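Local coordinates for protein inorganic pyrophosphatase (Shewanella sp. AS-11, PDB 6LL8) that probably hydrolyses diphosphate to two phosphates with the help of divalent metal ions, as a family II (DHH-type) inorganic pyrophosphatase, at residues 44-49 with 182-187; 25-30 with 124-130; 71-77 with 98-102. All coordinates share one frame. Residue numbers count along the deposited sequence, not the author numbering.

In the fold
Contacts 1 and 2 join helices, whereas contact 3 joins two loops at the C-terminal side of the parallel sheet. The three use different helices and strands, though K27 and M124 of contact 2 touch strand 68-72, from which contact 3 departs. Contact 2 is the most peripheral, its centre about 23 Å from that of the chain, and is mainly apolar. Contact 1, about 14 Å out, combines an apolar flank with an E45-K187 salt bridge near the metal ligands D13 and D147. Contact 3, about 13 Å out and across the chain's centre from contact 1, relies on hydrogen bonds and carries metal ligands itself. All are partly buried and none touches another.

Contact 1: 44-49 with 182-187; sequences PETAFI and DMFKVK
Two helices of the DHH-type pyrophosphatase cross here, linking the N-terminal DHH region (44-49, start of helix 44-53) to the end of helix 176-187. Both segments are helical throughout, with i to i+4 bonds such as F48 N to P44 O (3.0 Å). Their axes approach to 8.9 Å at a signed crossing angle of 140°, and the CA atoms of E45 and V186 lie 5.8 Å apart. V186, chi1 t, sits at the centre: CG1 is 4.0 Å from P44 CB, while CG2 makes a CH-pi contact over one face of the F48 ring, 4.1 Å from its centroid and 22° off the normal. F48 (chi1 t, chi2 89°) also reaches D182, CZ to CB 4.0 Å. M183 in an mtm rotamer places SD 3.5 Å from CD1 of I49 (mt), where helix 134-147 adds C142. S14 and S146 hydrogen-bond the E45 carboxylate, E219 also pairs with K187, and the E45 and K187 side chains lie about 6 Å from those of the metal ligands D13 and D147, respectively. A water 2.5 Å from E45 OE1 is weakly held by K187 NZ at 3.4 Å; with E45 tt (chi3 65°) and K187 mttt, the salt bridge E45 OE2 to K187 NZ measures 3.4 Å.

Contact 2: 25-30 with 124-130; sequences YLKNQI and MYDFYQV
This is the near-parallel packing of two helix C-termini in the alpha/beta DHH domain, away from the active site: the metal ligands D15 and H95 are about 11 Å from the M124 side chain. At the ends of helices 14-29 and 117-128 the segment axes run at 14°, 10.9 Å apart; the CA pairs L26-Y125 (6.7 Å) and I30-Y128 (7.8 Å) set the register. I30 leaves the first helix. The second ends in a Schellman motif: Q129 is C-prime at phi/psi 58/45, V130 N hydrogen-bonds Y125 O at 3.1 Å and Q129 N, weakly, D126 O at 3.2 Å. V130 is extended (-101/133), its CA-to-CB bond pointing toward 25-30. L26 (tp) sets CD2 3.7 Å from M124 CB, CD1 3.7 Å from V130 CB, and CB over a face of the Y125 ring, 4.0 Å from its centroid. I30 (pt) sets CD1 over the Y128 ring, 3.7 Å from the centroid, and CG2 3.7 Å from V130 CG2. Y125 OH abuts Y25 CD2 at 3.3 Å and hydrogen-bonds A22 O, joining the helices one turn earlier. One water lies 2.7 Å from both K27 NZ and Y128 OH. Direct contacts between the segments are therefore apolar and CH-pi.

Contact 3: 71-77 with 98-102; sequences IVDHSEI and LGDLT. With CA (calcium ion), chain H; MG (magnesium ion), chain C; MG (magnesium ion), chain D; 2PN (imidodiphosphoric acid), chain I.
A loop-to-loop contact at the C-terminal side of the parallel sheet joins 71-77, leaving strand 68-72, to loop 98-102, which follows the D94-H95-H96 (DHH) motif after strand 88-94. The CA atoms of E76 and G99 are 4.7 Å apart. S75 (chi1 p, phi/psi -143/43) accepts twice: G99 N to S75 OG is 2.9 Å and L101 N to S75 O 3.2 Å. D100 OD1 (chi1 p) accepts I77 N, 2.9 Å. At G99 (-92/-165) a CB would clash, 2.3 Å from S75 O and 2.4 Å from E76 OE2. L101 (mt) packs CD2 4.0 Å from I77 CG1; H74 ND1 accepts E76 N at 2.9 Å; the E76 carboxylate pairs with K97. D73, at 72/22, binds two of the magnesium ions: D73 OD2 is 2.0 Å from the chain C MG, shared with H9 and D13, and D73 OD1 2.1 Å from the chain D MG, shared with D15, H95 and D147; these hold imidodiphosphate O1 and O3. Calcium is bound by G99 O and L101 O, each at 2.7 Å.

Contact 1: 44-49 with 182-187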
loop_
_atom_site.group_PDB
_atom_site.type_symbol
_atom_site.label_atom_id
_atom_site.label_comp_id
_atom_site.label_asym_id
_atom_site.label_seq_id
_atom_site.Cartn_x
_atom_site.Cartn_y
_atom_site.Cartn_z
ATOM N N PRO A 44 3.843 -7.350 9.987
ATOM C CA PRO A 44 3.712 -8.791 10.215
ATOM C C PRO A 44 3.281 -9.579 8.986
ATOM O O PRO A 44 3.788 -10.675 8.755
ATOM C CB PRO A 44 2.750 -8.893 11.388
ATOM C CG PRO A 44 2.990 -7.596 12.156
ATOM C CD PRO A 44 3.226 -6.554 11.068
ATOM N N GLU A 45 2.346 -9.033 8.219
ATOM C CA GLU A 45 1.880 -9.743 7.003
ATOM C C GLU A 45 3.045 -9.939 6.049
ATOM O O GLU A 45 3.240 -11.035 5.480
ATOM C CB GLU A 45 0.778 -8.939 6.313
ATOM C CG GLU A 45 0.229 -9.604 5.079
ATOM C CD GLU A 45 -0.372 -8.767 3.988
ATOM O OE1 GLU A 45 0.296 -8.010 3.363
ATOM O OE2 GLU A 45 -1.518 -9.018 3.727
ATOM N N THR A 46 3.834 -8.896 5.801
ATOM C CA THR A 46 4.937 -9.016 4.838
ATOM C C THR A 46 5.989 -9.979 5.368
ATOM O O THR A 46 6.549 -10.764 4.604
ATOM C CB THR A 46 5.558 -7.663 4.489
ATOM O OG1 THR A 46 4.512 -6.769 4.090
ATOM C CG2 THR A 46 6.576 -7.801 3.385
ATOM N N ALA A 47 6.281 -9.934 6.661
ATOM C CA ALA A 47 7.249 -10.878 7.240
ATOM C C ALA A 47 6.767 -12.308 6.989
ATOM O O ALA A 47 7.579 -13.187 6.694
ATOM C CB ALA A 47 7.445 -10.570 8.707
ATOM N N PHE A 48 5.471 -12.548 7.169
ATOM C CA PHE A 48 4.869 -13.867 6.938
ATOM C C PHE A 48 5.104 -14.310 5.513
ATOM O O PHE A 48 5.490 -15.465 5.245
ATOM C CB PHE A 48 3.390 -13.798 7.311
ATOM C CG PHE A 48 2.587 -15.036 7.007
ATOM C CD1 PHE A 48 2.492 -16.032 7.945
ATOM C CD2 PHE A 48 1.928 -15.202 5.793
ATOM C CE1 PHE A 48 1.774 -17.187 7.684
ATOM C CE2 PHE A 48 1.189 -16.357 5.537
ATOM C CZ PHE A 48 1.108 -17.327 6.502
ATOM N N ILE A 49 4.845 -13.420 4.557
ATOM C CA ILE A 49 5.002 -13.772 3.118
ATOM C C ILE A 49 6.474 -14.110 2.822
ATOM O O ILE A 49 6.770 -15.117 2.163
ATOM C CB ILE A 49 4.509 -12.615 2.250
ATOM C CG1 ILE A 49 2.990 -12.409 2.382
ATOM C CG2 ILE A 49 4.922 -12.816 0.796
ATOM C CD1 ILE A 49 2.527 -11.079 1.803
ATOM N N ASP A 182 -5.011 -16.557 5.089
ATOM C CA ASP A 182 -3.916 -16.621 6.079
ATOM C C ASP A 182 -3.367 -15.214 6.311
ATOM O O ASP A 182 -3.082 -14.817 7.448
ATOM C CB ASP A 182 -2.789 -17.526 5.629
ATOM C CG ASP A 182 -3.069 -18.997 5.725
ATOM O OD1 ASP A 182 -4.099 -19.344 6.278
ATOM O OD2 ASP A 182 -2.279 -19.736 5.134
ATOM N N MET A 183 -3.107 -14.489 5.243
ATOM C CA MET A 183 -2.521 -13.135 5.356
ATOM C C MET A 183 -3.427 -12.226 6.169
ATOM O O MET A 183 -2.917 -11.427 6.991
ATOM C CB MET A 183 -2.276 -12.553 3.979
ATOM C CG MET A 183 -1.042 -13.208 3.309
ATOM S SD MET A 183 -0.651 -12.439 1.732
ATOM C CE MET A 183 -2.049 -12.996 0.769
ATOM N N PHE A 184 -4.730 -12.298 5.940
ATOM C CA PHE A 184 -5.668 -11.460 6.717
ATOM C C PHE A 184 -5.830 -11.946 8.149
ATOM O O PHE A 184 -6.065 -11.112 9.024
ATOM C CB PHE A 184 -6.972 -11.249 5.952
ATOM C CG PHE A 184 -6.780 -10.305 4.791
ATOM C CD1 PHE A 184 -6.773 -8.938 5.000
ATOM C CD2 PHE A 184 -6.506 -10.780 3.525
ATOM C CE1 PHE A 184 -6.497 -8.073 3.949
ATOM C CE2 PHE A 184 -6.252 -9.912 2.485
ATOM C CZ PHE A 184 -6.223 -8.557 2.697
ATOM N N LYS A 185 -5.643 -13.218 8.413
ATOM C CA LYS A 185 -5.579 -13.688 9.819
ATOM C C LYS A 185 -4.336 -13.122 10.502
ATOM O O LYS A 185 -4.407 -12.701 11.642
ATOM C CB LYS A 185 -5.595 -15.216 9.872
ATOM C CG LYS A 185 -6.925 -15.834 9.468
ATOM C CD LYS A 185 -6.866 -17.348 9.579
ATOM C CE LYS A 185 -8.099 -18.059 9.182
ATOM N NZ LYS A 185 -8.030 -19.421 9.782
ATOM N N VAL A 186 -3.212 -13.056 9.807
ATOM C CA VAL A 186 -2.010 -12.395 10.369
ATOM C C VAL A 186 -2.307 -10.924 10.629
ATOM O O VAL A 186 -1.982 -10.424 11.724
ATOM C CB VAL A 186 -0.801 -12.590 9.467
ATOM C CG1 VAL A 186 0.376 -11.747 9.941
ATOM C CG2 VAL A 186 -0.392 -14.060 9.428
ATOM N N LYS A 187 -2.926 -10.229 9.689
ATOM C CA LYS A 187 -3.237 -8.801 9.861
ATOM C C LYS A 187 -4.148 -8.591 11.062
ATOM O O LYS A 187 -4.109 -7.516 11.657
ATOM C CB LYS A 187 -3.872 -8.189 8.608
ATOM C CG LYS A 187 -2.922 -7.947 7.446
ATOM C CD LYS A 187 -3.587 -7.226 6.223
ATOM C CE LYS A 187 -2.642 -6.415 5.293
ATOM N NZ LYS A 187 -3.142 -6.053 3.908
HETATM O O HOH W 1 0.073 -5.577 2.909
#

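Contact 2: 25-30 with 124-130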
loop_
_atom_site.group_PDB
_atom_site.type_symbol
_atom_site.label_atom_id
_atom_site.label_comp_id
_atom_site.label_asym_id
_atom_site.label_seq_id
_atom_site.Cartn_x
_atom_site.Cartn_y
_atom_site.Cartn_z
ATOM N N TYR A 25 14.758 -8.335 -9.459
ATOM C CA TYR A 25 15.175 -9.606 -10.089
ATOM C C TYR A 25 15.059 -9.464 -11.594
ATOM O O TYR A 25 15.966 -9.837 -12.354
ATOM C CB TYR A 25 14.338 -10.761 -9.560
ATOM C CG TYR A 25 14.689 -12.076 -10.228
ATOM C CD1 TYR A 25 15.759 -12.834 -9.809
ATOM C CD2 TYR A 25 13.984 -12.513 -11.321
ATOM C CE1 TYR A 25 16.060 -14.012 -10.466
ATOM C CE2 TYR A 25 14.300 -13.658 -12.023
ATOM C CZ TYR A 25 15.345 -14.425 -11.576
ATOM O OH TYR A 25 15.687 -15.590 -12.243
ATOM N N LEU A 26 13.919 -8.981 -12.080
ATOM C CA LEU A 26 13.682 -8.827 -13.532
ATOM C C LEU A 26 14.752 -7.913 -14.130
ATOM O O LEU A 26 15.340 -8.275 -15.170
ATOM C CB LEU A 26 12.296 -8.230 -13.743
ATOM C CG LEU A 26 11.962 -7.851 -15.184
ATOM C CD1 LEU A 26 12.107 -9.034 -16.131
ATOM C CD2 LEU A 26 10.591 -7.252 -15.257
ATOM N N LYS A 27 15.026 -6.766 -13.539
ATOM C CA LYS A 27 16.037 -5.834 -14.062
ATOM C C LYS A 27 17.398 -6.531 -14.131
ATOM O O LYS A 27 18.085 -6.425 -15.157
ATOM C CB LYS A 27 16.092 -4.590 -13.182
ATOM C CG LYS A 27 14.942 -3.639 -13.409
ATOM C CD LYS A 27 14.931 -3.044 -14.779
ATOM C CE LYS A 27 14.130 -1.772 -14.869
ATOM N NZ LYS A 27 14.217 -1.182 -16.201
ATOM N N ASN A 28 17.794 -7.226 -13.093
ATOM C CA ASN A 28 19.092 -7.928 -13.148
ATOM C C ASN A 28 19.088 -8.964 -14.271
ATOM O O ASN A 28 20.117 -9.131 -14.934
ATOM C CB ASN A 28 19.453 -8.513 -11.793
ATOM C CG ASN A 28 19.852 -7.424 -10.820
ATOM O OD1 ASN A 28 20.696 -6.593 -11.145
ATOM N ND2 ASN A 28 19.282 -7.421 -9.628
ATOM N N GLN A 29 18.002 -9.660 -14.486
ATOM C CA GLN A 29 17.951 -10.700 -15.533
ATOM C C GLN A 29 18.108 -10.070 -16.909
ATOM O O GLN A 29 18.588 -10.795 -17.813
ATOM C CB GLN A 29 16.678 -11.529 -15.462
ATOM C CG GLN A 29 16.610 -12.477 -14.278
ATOM C CD GLN A 29 17.724 -13.500 -14.207
ATOM O OE1 GLN A 29 17.805 -14.348 -15.103
ATOM N NE2 GLN A 29 18.661 -13.242 -13.309
ATOM N N ILE A 30 17.702 -8.832 -17.110
ATOM C CA ILE A 30 17.805 -8.173 -18.434
ATOM C C ILE A 30 19.063 -7.297 -18.483
ATOM O O ILE A 30 19.214 -6.499 -19.399
ATOM C CB ILE A 30 16.515 -7.437 -18.844
ATOM C CG1 ILE A 30 16.214 -6.234 -17.952
ATOM C CG2 ILE A 30 15.385 -8.437 -18.905
ATOM C CD1 ILE A 30 14.998 -5.409 -18.350
ATOM N N MET A 124 5.402 -6.840 -16.970
ATOM C CA MET A 124 6.786 -6.532 -17.382
ATOM C C MET A 124 7.582 -7.809 -17.638
ATOM O O MET A 124 8.300 -7.904 -18.653
ATOM C CB MET A 124 7.447 -5.658 -16.321
ATOM C CG MET A 124 6.764 -4.347 -16.108
ATOM S SD MET A 124 7.423 -3.355 -14.743
ATOM C CE MET A 124 8.946 -2.797 -15.464
ATOM N N TYR A 125 7.458 -8.808 -16.783
ATOM C CA TYR A 125 8.124 -10.091 -17.037
ATOM C C TYR A 125 7.659 -10.643 -18.386
ATOM O O TYR A 125 8.491 -11.156 -19.149
ATOM C CB TYR A 125 7.838 -11.137 -15.961
ATOM C CG TYR A 125 8.696 -11.042 -14.732
ATOM C CD1 TYR A 125 8.368 -10.246 -13.646
ATOM C CD2 TYR A 125 9.773 -11.895 -14.604
ATOM C CE1 TYR A 125 9.151 -10.229 -12.506
ATOM C CE2 TYR A 125 10.569 -11.886 -13.474
ATOM C CZ TYR A 125 10.248 -11.065 -12.399
ATOM O OH TYR A 125 11.038 -11.100 -11.277
ATOM N N ASP A 126 6.367 -10.568 -18.668
ATOM C CA ASP A 126 5.812 -11.086 -19.938
ATOM C C ASP A 126 6.423 -10.312 -21.102
ATOM O O ASP A 126 6.782 -10.927 -22.131
ATOM C CB ASP A 126 4.294 -10.948 -20.012
ATOM C CG ASP A 126 3.489 -11.791 -19.049
ATOM O OD1 ASP A 126 4.004 -12.750 -18.541
ATOM O OD2 ASP A 126 2.285 -11.449 -18.864
ATOM N N PHE A 127 6.518 -9.012 -20.984
ATOM C CA PHE A 127 7.050 -8.169 -22.066
ATOM C C PHE A 127 8.487 -8.578 -22.384
ATOM O O PHE A 127 8.861 -8.655 -23.567
ATOM C CB PHE A 127 6.978 -6.699 -21.660
ATOM C CG PHE A 127 7.612 -5.764 -22.651
ATOM C CD1 PHE A 127 7.010 -5.478 -23.865
ATOM C CD2 PHE A 127 8.847 -5.193 -22.382
ATOM C CE1 PHE A 127 7.633 -4.635 -24.774
ATOM C CE2 PHE A 127 9.457 -4.359 -23.297
ATOM C CZ PHE A 127 8.837 -4.066 -24.485
ATOM N N TYR A 128 9.321 -8.759 -21.372
ATOM C CA TYR A 128 10.745 -9.104 -21.557
ATOM C C TYR A 128 10.960 -10.602 -21.792
ATOM O O TYR A 128 12.089 -11.025 -22.069
ATOM C CB TYR A 128 11.551 -8.619 -20.348
ATOM C CG TYR A 128 11.673 -7.128 -20.243
ATOM C CD1 TYR A 128 12.458 -6.430 -21.141
ATOM C CD2 TYR A 128 11.022 -6.433 -19.248
ATOM C CE1 TYR A 128 12.634 -5.065 -21.028
ATOM C CE2 TYR A 128 11.169 -5.064 -19.139
ATOM C CZ TYR A 128 11.987 -4.381 -20.017
ATOM O OH TYR A 128 12.131 -3.032 -19.862
ATOM N N GLN A 129 9.919 -11.396 -21.643
ATOM C CA GLN A 129 9.994 -12.868 -21.814
ATOM C C GLN A 129 11.031 -13.450 -20.853
ATOM O O GLN A 129 11.792 -14.365 -21.196
ATOM C CB GLN A 129 10.261 -13.237 -23.267
ATOM C CG GLN A 129 9.171 -12.795 -24.240
ATOM C CD GLN A 129 9.563 -13.165 -25.652
ATOM O OE1 GLN A 129 10.390 -12.510 -26.290
ATOM N NE2 GLN A 129 9.035 -14.280 -26.102
ATOM N N VAL A 130 10.982 -13.002 -19.615
ATOM C CA VAL A 130 11.826 -13.533 -18.519
ATOM C C VAL A 130 11.000 -14.486 -17.653
ATOM O O VAL A 130 9.863 -14.164 -17.248
ATOM C CB VAL A 130 12.397 -12.361 -17.699
ATOM C CG1 VAL A 130 13.062 -12.838 -16.440
ATOM C CG2 VAL A 130 13.357 -11.560 -18.562
HETATM O O HOH W 2 11.861 -2.017 -17.334
#

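Contact 3: 71-77 with 98-102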
loop_
_atom_site.group_PDB
_atom_site.type_symbol
_atom_site.label_atom_id
_atom_site.label_comp_id
_atom_site.label_asym_id
_atom_site.label_seq_id
_atom_site.Cartn_x
_atom_site.Cartn_y
_atom_site.Cartn_z
ATOM N N ILE A 71 10.689 3.654 -8.737
ATOM C CA ILE A 71 9.631 3.797 -7.726
ATOM C C ILE A 71 8.589 2.702 -7.958
ATOM O O ILE A 71 8.170 2.472 -9.081
ATOM C CB ILE A 71 8.998 5.186 -7.823
ATOM C CG1 ILE A 71 10.004 6.304 -7.540
ATOM C CG2 ILE A 71 7.742 5.304 -6.962
ATOM C CD1 ILE A 71 10.414 6.465 -6.123
ATOM N N VAL A 72 8.114 2.109 -6.873
ATOM C CA VAL A 72 7.046 1.085 -6.888
ATOM C C VAL A 72 5.894 1.580 -6.024
ATOM O O VAL A 72 6.099 2.004 -4.891
ATOM C CB VAL A 72 7.604 -0.254 -6.374
ATOM C CG1 VAL A 72 6.557 -1.344 -6.390
ATOM C CG2 VAL A 72 8.825 -0.687 -7.152
ATOM N N ASP A 73 4.677 1.424 -6.535
ATOM C CA ASP A 73 3.462 1.411 -5.693
ATOM C C ASP A 73 3.101 2.787 -5.132
ATOM O O ASP A 73 2.316 2.832 -4.176
ATOM C CB ASP A 73 3.574 0.344 -4.615
ATOM C CG ASP A 73 2.355 -0.033 -3.837
ATOM O OD1 ASP A 73 1.249 -0.188 -4.438
ATOM O OD2 ASP A 73 2.532 -0.241 -2.629
ATOM N N HIS A 74 3.556 3.866 -5.742
ATOM C CA HIS A 74 3.057 5.230 -5.491
ATOM C C HIS A 74 3.641 6.178 -6.526
ATOM O O HIS A 74 4.600 5.806 -7.204
ATOM C CB HIS A 74 3.418 5.708 -4.079
ATOM C CG HIS A 74 4.836 6.080 -3.932
ATOM N ND1 HIS A 74 5.248 7.403 -4.007
ATOM C CD2 HIS A 74 5.907 5.301 -3.712
ATOM C CE1 HIS A 74 6.573 7.369 -3.846
ATOM N NE2 HIS A 74 7.023 6.131 -3.638
ATOM N N SER A 75 3.165 7.423 -6.538
ATOM C CA SER A 75 3.849 8.481 -7.288
ATOM C C SER A 75 3.787 9.816 -6.547
ATOM O O SER A 75 3.593 10.865 -7.182
ATOM C CB SER A 75 3.368 8.580 -8.705
ATOM O OG SER A 75 1.971 8.828 -8.792
ATOM N N GLU A 76 4.012 9.773 -5.234
ATOM C CA GLU A 76 3.815 10.928 -4.339
ATOM C C GLU A 76 5.111 11.385 -3.691
ATOM O O GLU A 76 5.852 10.569 -3.142
ATOM C CB GLU A 76 2.887 10.538 -3.178
ATOM C CG GLU A 76 1.522 10.037 -3.591
ATOM C CD GLU A 76 0.596 11.035 -4.249
ATOM O OE1 GLU A 76 0.675 12.224 -3.955
ATOM O OE2 GLU A 76 -0.199 10.594 -5.082
ATOM N N ILE A 77 5.305 12.705 -3.618
ATOM C CA ILE A 77 6.412 13.262 -2.825
ATOM C C ILE A 77 6.323 12.764 -1.389
ATOM O O ILE A 77 7.345 12.375 -0.815
ATOM C CB ILE A 77 6.425 14.791 -2.893
ATOM C CG1 ILE A 77 6.826 15.231 -4.293
ATOM C CG2 ILE A 77 7.331 15.426 -1.851
ATOM C CD1 ILE A 77 6.653 16.730 -4.516
ATOM N N LEU A 98 -2.073 9.678 -10.212
ATOM C CA LEU A 98 -0.813 10.357 -10.537
ATOM C C LEU A 98 -0.569 11.454 -9.511
ATOM O O LEU A 98 -1.335 12.409 -9.422
ATOM C CB LEU A 98 -0.868 10.930 -11.940
ATOM C CG LEU A 98 0.413 11.588 -12.422
ATOM C CD1 LEU A 98 1.581 10.607 -12.403
ATOM C CD2 LEU A 98 0.225 12.167 -13.801
ATOM N N GLY A 99 0.481 11.271 -8.734
ATOM C CA GLY A 99 0.868 12.216 -7.700
ATOM C C GLY A 99 1.839 13.241 -8.190
ATOM O O GLY A 99 2.052 13.445 -9.390
ATOM N N ASP A 100 2.456 13.926 -7.221
ATOM C CA ASP A 100 3.250 15.136 -7.486
ATOM C C ASP A 100 4.739 14.856 -7.630
ATOM O O ASP A 100 5.497 15.817 -7.750
ATOM C CB ASP A 100 2.925 16.201 -6.458
ATOM C CG ASP A 100 3.160 15.823 -5.020
ATOM O OD1 ASP A 100 3.440 14.663 -4.730
ATOM O OD2 ASP A 100 2.988 16.777 -4.173
ATOM N N LEU A 101 5.161 13.594 -7.757
ATOM C CA LEU A 101 6.504 13.363 -8.278
ATOM C C LEU A 101 6.627 13.964 -9.676
ATOM O O LEU A 101 5.650 14.012 -10.463
ATOM C CB LEU A 101 6.865 11.879 -8.313
ATOM C CG LEU A 101 7.056 11.213 -6.961
ATOM C CD1 LEU A 101 7.357 9.749 -7.157
ATOM C CD2 LEU A 101 8.127 11.892 -6.127
ATOM N N THR A 102 7.841 14.402 -9.971
ATOM C CA THR A 102 8.258 14.927 -11.270
ATOM C C THR A 102 9.682 14.485 -11.530
ATOM O O THR A 102 10.407 14.124 -10.599
ATOM C CB THR A 102 8.171 16.451 -11.309
ATOM O OG1 THR A 102 9.036 16.972 -10.313
ATOM C CG2 THR A 102 6.775 17.007 -11.149
HETATM CA CA CA H . 3.211 14.725 -11.473
HETATM MG MG MG C . 1.203 -0.395 -1.142
HETATM MG MG MG D . -0.322 -1.595 -4.020
HETATM P P1 2PN I . -1.799 0.105 -1.780
HETATM O O1 2PN I . -0.434 0.671 -1.398
HETATM O O2 2PN I . -2.291 -0.919 -0.792
HETATM O O3 2PN I . -1.790 -0.420 -3.203
HETATM N N1 2PN I . -2.853 1.368 -1.757
HETATM P P2 2PN I . -4.111 1.819 -0.790
HETATM O O4 2PN I . -3.802 3.265 -0.416
HETATM O O5 2PN I . -4.113 0.928 0.434
HETATM O O6 2PN I . -5.378 1.702 -1.603
#